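Local atomic coordinates of alanine racemase (Corynebacterium glutamicum, PDB entry 2DY3), a protein that belongs to the alanine racemase family and binds pyridoxal-5'-phosphate, pairing an N-terminal TIM-barrel domain with a C-terminal domain rich in beta strands. Residues S288-D292 and G293-P297; D87-A90 and A91-R94. All coordinates share one frame; numbering follows the deposited sequence.

Contact 1: S288-D292 and G293-P297; sequences SVTID and GLDYP
Ser288 starts the ladder opposite Pro297, a non-hydrogen-bonded pair in which the serine OG comes within 3.4 Å of Pro297 CA. With OG anti to the carbonyl carbon (chi1 -55°), the hydroxyl lies alongside the proline on the face that also carries Thr290 and Asp295. Val289 is fully paired with Tyr296: its N gives a bond to Tyr296 O, and its own O takes Tyr296 N at 3.0 Å. The same oxygen is also approached by Asp295 CA in a CA-H...O contact. Thr290 and Asp295 run side by side and point the same way, but their polar ends are engaged beyond the hairpin, Thr290 OG1 with Asn330 O and Asp295 OD2 with His332 NE2. Ile291 returns to the face of Val289 and Tyr296, where its CB sits 3.8 Å from Tyr296 CE1 and the two side chains cross nearly at right angles. Its N reaches Leu294 O at 2.8 Å; Leu294 N closes the turn on Ile291 O. A water joins this last oxygen to Tyr296 OH, lying 2.6 Å from Ile291 O and in the plane of the tyrosine ring, and so ties the phenol's end to the turn. Asp292 and Gly293 form the corner, both with positive phi; a second water accepts from Gly293 N at 3.0 Å and gives a weak bond to Thr290 O. Val289, Ile291 and Tyr296 also touch neighbouring parts of the C-terminal domain, including Ala324 and Leu311. The whole is a beta hairpin with a two-residue loop, closed by a type I' turn from Ile291 to Leu294 and set within the domain's mixed sheet between strands 323-325 and 307-312.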
ATOM      1  N   SER B 288      18.166  -1.512  -9.382  1.00 19.33           N
ATOM      2  CA  SER B 288      18.844  -2.769  -9.105  1.00 19.11           C
ATOM      3  C   SER B 288      18.630  -3.071  -7.624  1.00 19.28           C
ATOM      4  O   SER B 288      18.405  -2.162  -6.828  1.00 16.93           O
ATOM      5  CB  SER B 288      20.350  -2.632  -9.349  1.00 19.24           C
ATOM      6  OG  SER B 288      20.641  -2.157 -10.653  1.00 20.88           O
ATOM      7  N   VAL B 289      18.678  -4.347  -7.261  1.00 17.01           N
ATOM      8  CA  VAL B 289      18.556  -4.724  -5.867  1.00 18.02           C
ATOM      9  C   VAL B 289      19.991  -5.076  -5.493  1.00 18.67           C
ATOM     10  O   VAL B 289      20.853  -5.192  -6.368  1.00 15.93           O
ATOM     11  CB  VAL B 289      17.644  -5.958  -5.664  1.00 18.31           C
ATOM     12  CG1 VAL B 289      16.289  -5.718  -6.316  1.00 19.60           C
ATOM     13  CG2 VAL B 289      18.298  -7.193  -6.228  1.00 18.05           C
ATOM     14  N   THR B 290      20.260  -5.241  -4.206  1.00 18.86           N
ATOM     15  CA  THR B 290      21.612  -5.564  -3.789  1.00 21.66           C
ATOM     16  C   THR B 290      21.661  -6.858  -2.993  1.00 20.62           C
ATOM     17  O   THR B 290      21.027  -6.977  -1.945  1.00 19.09           O
ATOM     18  CB  THR B 290      22.217  -4.445  -2.919  1.00 22.18           C
ATOM     19  OG1 THR B 290      21.578  -4.443  -1.636  1.00 29.46           O
ATOM     20  CG2 THR B 290      22.015  -3.098  -3.565  1.00 19.56           C
ATOM     21  N   ILE B 291      22.429  -7.817  -3.501  1.00 18.94           N
ATOM     22  CA  ILE B 291      22.599  -9.103  -2.843  1.00 17.80           C
ATOM     23  C   ILE B 291      24.053  -9.194  -2.375  1.00 19.28           C
ATOM     24  O   ILE B 291      24.976  -9.216  -3.183  1.00 18.06           O
ATOM     25  CB  ILE B 291      22.286 -10.260  -3.807  1.00 15.88           C
ATOM     26  CG1 ILE B 291      20.834 -10.157  -4.283  1.00 13.87           C
ATOM     27  CG2 ILE B 291      22.523 -11.596  -3.113  1.00 17.63           C
ATOM     28  CD1 ILE B 291      20.422 -11.235  -5.270  1.00 12.11           C
ATOM     29  N   ASP B 292      24.248  -9.238  -1.062  1.00 21.17           N
ATOM     30  CA  ASP B 292      25.589  -9.302  -0.492  1.00 22.02           C
ATOM     31  C   ASP B 292      26.398  -8.081  -0.905  1.00 22.07           C
ATOM     32  O   ASP B 292      27.593  -8.175  -1.182  1.00 22.74           O
ATOM     33  CB  ASP B 292      26.314 -10.575  -0.938  1.00 22.43           C
ATOM     34  CG  ASP B 292      25.736 -11.823  -0.306  1.00 23.77           C
ATOM     35  OD1 ASP B 292      25.550 -11.831   0.931  1.00 25.73           O
ATOM     36  OD2 ASP B 292      25.476 -12.798  -1.043  1.00 24.76           O
ATOM     37  N   GLY B 293      25.731  -6.933  -0.963  1.00 21.29           N
ATOM     38  CA  GLY B 293      26.416  -5.708  -1.322  1.00 20.31           C
ATOM     39  C   GLY B 293      26.622  -5.455  -2.802  1.00 20.69           C
ATOM     40  O   GLY B 293      27.151  -4.408  -3.166  1.00 21.49           O
ATOM     41  N   LEU B 294      26.221  -6.392  -3.660  1.00 19.54           N
ATOM     42  CA  LEU B 294      26.387  -6.188  -5.099  1.00 20.91           C
ATOM     43  C   LEU B 294      25.055  -5.983  -5.824  1.00 19.53           C
ATOM     44  O   LEU B 294      24.054  -6.615  -5.503  1.00 19.76           O
ATOM     45  CB  LEU B 294      27.156  -7.355  -5.727  1.00 21.86           C
ATOM     46  CG  LEU B 294      28.657  -7.414  -5.408  1.00 23.54           C
ATOM     47  CD1 LEU B 294      29.358  -8.208  -6.474  1.00 26.45           C
ATOM     48  CD2 LEU B 294      29.243  -6.020  -5.374  1.00 25.13           C
ATOM     49  N   ASP B 295      25.055  -5.083  -6.801  1.00 20.59           N
ATOM     50  CA  ASP B 295      23.852  -4.768  -7.555  1.00 21.04           C
ATOM     51  C   ASP B 295      23.528  -5.721  -8.691  1.00 20.38           C
ATOM     52  O   ASP B 295      24.411  -6.281  -9.329  1.00 20.35           O
ATOM     53  CB  ASP B 295      23.939  -3.351  -8.125  1.00 23.37           C
ATOM     54  CG  ASP B 295      23.778  -2.279  -7.066  1.00 26.75           C
ATOM     55  OD1 ASP B 295      23.424  -2.620  -5.918  1.00 25.29           O
ATOM     56  OD2 ASP B 295      23.993  -1.092  -7.387  1.00 28.12           O
ATOM     57  N   TYR B 296      22.233  -5.893  -8.927  1.00 19.33           N
ATOM     58  CA  TYR B 296      21.718  -6.729  -9.998  1.00 17.53           C
ATOM     59  C   TYR B 296      20.463  -5.999 -10.466  1.00 18.20           C
ATOM     60  O   TYR B 296      19.496  -5.846  -9.719  1.00 17.28           O
ATOM     61  CB  TYR B 296      21.379  -8.134  -9.484  1.00 16.92           C
ATOM     62  CG  TYR B 296      22.580  -8.903  -8.973  1.00 15.43           C
ATOM     63  CD1 TYR B 296      22.903  -8.916  -7.620  1.00 15.69           C
ATOM     64  CD2 TYR B 296      23.405  -9.597  -9.850  1.00 14.69           C
ATOM     65  CE1 TYR B 296      24.017  -9.602  -7.158  1.00 13.16           C
ATOM     66  CE2 TYR B 296      24.516 -10.281  -9.401  1.00 12.42           C
ATOM     67  CZ  TYR B 296      24.822 -10.282  -8.058  1.00 15.72           C
ATOM     68  OH  TYR B 296      25.936 -10.962  -7.622  1.00 14.76           O
ATOM     69  N   PRO B 297      20.472  -5.525 -11.716  1.00 18.06           N
ATOM     70  CA  PRO B 297      19.364  -4.792 -12.329  1.00 18.29           C
ATOM     71  C   PRO B 297      18.073  -5.578 -12.492  1.00 18.08           C
ATOM     72  O   PRO B 297      18.086  -6.754 -12.858  1.00 19.16           O
ATOM     73  CB  PRO B 297      19.944  -4.364 -13.667  1.00 17.12           C
ATOM     74  CG  PRO B 297      20.795  -5.543 -14.024  1.00 19.54           C
ATOM     75  CD  PRO B 297      21.519  -5.812 -12.712  1.00 18.28           C
TER
HETATM   76  O   HOH W   1      22.942  -6.386  -0.125  1.00 26.57           O
HETATM   77  O   HOH W   2      25.834 -11.041  -4.821  1.00 26.84           O

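Contact 2: D87-A90 and A91-R94; sequences DFRA and AIDR
A short helix, 88-92, links strands 76-81 and 97-100 in a beta-alpha-beta unit of the TIM-barrel domain, and the contact runs from its N-cap to just past its last turn. Asp87 is the N-cap: its OD2 accepts from Ala90 N at 3.1 Å, met from above the carboxylate plane. Phe88 O then accepts from both Ala91 N and Ile92 N. Phe88 and Ile92 lie side by side, Ile92 CD1 meeting the ring edge in its plane, 3.9 Å from Phe88 CD1; both also rest on Leu98 of the following strand. Arg89 bridges to Asp93, four residues on. Its chain leaves anti to the backbone N and bends at chi2 (55°). That bend brings Arg89 NE to 2.8 Å from Asp93 OD1, on the syn side. The guanidinium and carboxylate planes stand 69° apart, and a water accepts from Arg89 NH2 while donating to Asp93 OD1. Asp93 N also bonds to Arg89 O at 2.9 Å. Asp93 OD1 therefore receives both the NE-H and a water proton, which would be expected to favour a charged carboxylate, although Arg89 O, another acceptor, lies 3.1 Å from Asp93 OD2 and would work the other way.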
ATOM      1  N   ASP B  87     -16.944  11.545  14.483  1.00 17.02           N
ATOM      2  CA  ASP B  87     -17.060  11.599  15.935  1.00 18.44           C
ATOM      3  C   ASP B  87     -15.799  12.255  16.513  1.00 18.83           C
ATOM      4  O   ASP B  87     -14.983  11.592  17.159  1.00 19.03           O
ATOM      5  CB  ASP B  87     -17.215  10.184  16.500  1.00 18.60           C
ATOM      6  CG  ASP B  87     -17.495  10.176  17.990  1.00 21.18           C
ATOM      7  OD1 ASP B  87     -17.655   9.079  18.559  1.00 23.95           O
ATOM      8  OD2 ASP B  87     -17.561  11.263  18.592  1.00 19.95           O
ATOM      9  N   PHE B  88     -15.636  13.555  16.281  1.00 16.29           N
ATOM     10  CA  PHE B  88     -14.465  14.257  16.785  1.00 16.22           C
ATOM     11  C   PHE B  88     -14.533  14.389  18.302  1.00 17.07           C
ATOM     12  O   PHE B  88     -13.508  14.526  18.965  1.00 18.07           O
ATOM     13  CB  PHE B  88     -14.338  15.636  16.120  1.00 15.87           C
ATOM     14  CG  PHE B  88     -15.489  16.558  16.396  1.00 15.52           C
ATOM     15  CD1 PHE B  88     -15.493  17.367  17.519  1.00 15.63           C
ATOM     16  CD2 PHE B  88     -16.563  16.626  15.524  1.00 16.50           C
ATOM     17  CE1 PHE B  88     -16.544  18.233  17.770  1.00 12.73           C
ATOM     18  CE2 PHE B  88     -17.623  17.490  15.771  1.00 15.96           C
ATOM     19  CZ  PHE B  88     -17.607  18.292  16.896  1.00 15.00           C
ATOM     20  N   ARG B  89     -15.748  14.334  18.844  1.00 18.06           N
ATOM     21  CA  ARG B  89     -15.959  14.424  20.283  1.00 17.59           C
ATOM     22  C   ARG B  89     -15.214  13.285  20.961  1.00 16.19           C
ATOM     23  O   ARG B  89     -14.700  13.438  22.069  1.00 19.01           O
ATOM     24  CB  ARG B  89     -17.458  14.336  20.619  1.00 18.35           C
ATOM     25  CG  ARG B  89     -17.766  14.228  22.118  1.00 18.18           C
ATOM     26  CD  ARG B  89     -17.141  15.373  22.904  1.00 19.00           C
ATOM     27  NE  ARG B  89     -17.267  15.183  24.347  1.00 20.85           N
ATOM     28  CZ  ARG B  89     -18.362  15.456  25.055  1.00 23.40           C
ATOM     29  NH1 ARG B  89     -19.443  15.945  24.458  1.00 20.24           N
ATOM     30  NH2 ARG B  89     -18.379  15.234  26.365  1.00 23.45           N
ATOM     31  N   ALA B  90     -15.160  12.142  20.288  1.00 16.95           N
ATOM     32  CA  ALA B  90     -14.465  10.971  20.812  1.00 17.04           C
ATOM     33  C   ALA B  90     -12.985  11.291  20.995  1.00 18.82           C
ATOM     34  O   ALA B  90     -12.341  10.778  21.909  1.00 20.37           O
ATOM     35  CB  ALA B  90     -14.630   9.794  19.860  1.00 15.43           C
ATOM     36  N   ALA B  91     -12.450  12.140  20.122  1.00 17.29           N
ATOM     37  CA  ALA B  91     -11.045  12.519  20.201  1.00 17.56           C
ATOM     38  C   ALA B  91     -10.854  13.483  21.367  1.00 17.94           C
ATOM     39  O   ALA B  91      -9.923  13.334  22.169  1.00 17.68           O
ATOM     40  CB  ALA B  91     -10.604  13.166  18.900  1.00 19.77           C
ATOM     41  N   ILE B  92     -11.737  14.473  21.452  1.00 17.19           N
ATOM     42  CA  ILE B  92     -11.683  15.444  22.535  1.00 19.03           C
ATOM     43  C   ILE B  92     -11.660  14.706  23.873  1.00 20.21           C
ATOM     44  O   ILE B  92     -10.880  15.047  24.763  1.00 20.87           O
ATOM     45  CB  ILE B  92     -12.906  16.380  22.522  1.00 16.70           C
ATOM     46  CG1 ILE B  92     -12.922  17.210  21.238  1.00 18.72           C
ATOM     47  CG2 ILE B  92     -12.864  17.299  23.742  1.00 17.48           C
ATOM     48  CD1 ILE B  92     -14.149  18.097  21.089  1.00 14.47           C
ATOM     49  N   ASP B  93     -12.516  13.695  24.002  1.00 20.30           N
ATOM     50  CA  ASP B  93     -12.599  12.902  25.223  1.00 23.91           C
ATOM     51  C   ASP B  93     -11.278  12.206  25.552  1.00 25.27           C
ATOM     52  O   ASP B  93     -11.019  11.862  26.710  1.00 24.32           O
ATOM     53  CB  ASP B  93     -13.691  11.830  25.109  1.00 25.39           C
ATOM     54  CG  ASP B  93     -15.082  12.414  24.971  1.00 27.30           C
ATOM     55  OD1 ASP B  93     -15.317  13.531  25.472  1.00 27.70           O
ATOM     56  OD2 ASP B  93     -15.949  11.737  24.377  1.00 29.28           O
ATOM     57  N   ARG B  94     -10.455  11.991  24.529  1.00 25.72           N
ATOM     58  CA  ARG B  94      -9.168  11.326  24.699  1.00 25.71           C
ATOM     59  C   ARG B  94      -8.008  12.326  24.764  1.00 25.26           C
ATOM     60  O   ARG B  94      -6.848  11.970  24.534  1.00 24.29           O
ATOM     61  CB  ARG B  94      -8.950  10.334  23.551  1.00 28.30           C
ATOM     62  CG  ARG B  94     -10.020   9.251  23.472  1.00 30.70           C
ATOM     63  CD  ARG B  94      -9.468   7.901  23.884  1.00 32.80           C
ATOM     64  NE  ARG B  94      -8.946   7.166  22.743  1.00 36.26           N
ATOM     65  CZ  ARG B  94      -8.089   6.154  22.825  1.00 36.17           C
ATOM     66  NH1 ARG B  94      -7.634   5.747  24.003  1.00 36.15           N
ATOM     67  NH2 ARG B  94      -7.703   5.536  21.721  1.00 38.09           N
TER
HETATM   68  O   HOH W   3     -15.878  14.728  28.153  1.00 36.26           O

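Overall arrangement
Contact 2 comes first along the chain, in the N-terminal TIM-barrel domain, and contact 1 follows in the C-terminal domain. Their centres are 48 Å apart on opposite sides of the chain's centre, and their nearest atoms remain about 39 Å from each other. They share no sheet: 87-94 holds a connecting helix beside the parallel strands 76-81 and 97-100, whereas 288-297 is a hairpin inside the mixed sheet. Neither includes a residue of the pyridoxal-5'-phosphate pocket, and neither is touched by the other chain of the dimeric assembly. Each is thus a local element of its own domain, one joining strands through a helix and the other through a tight turn.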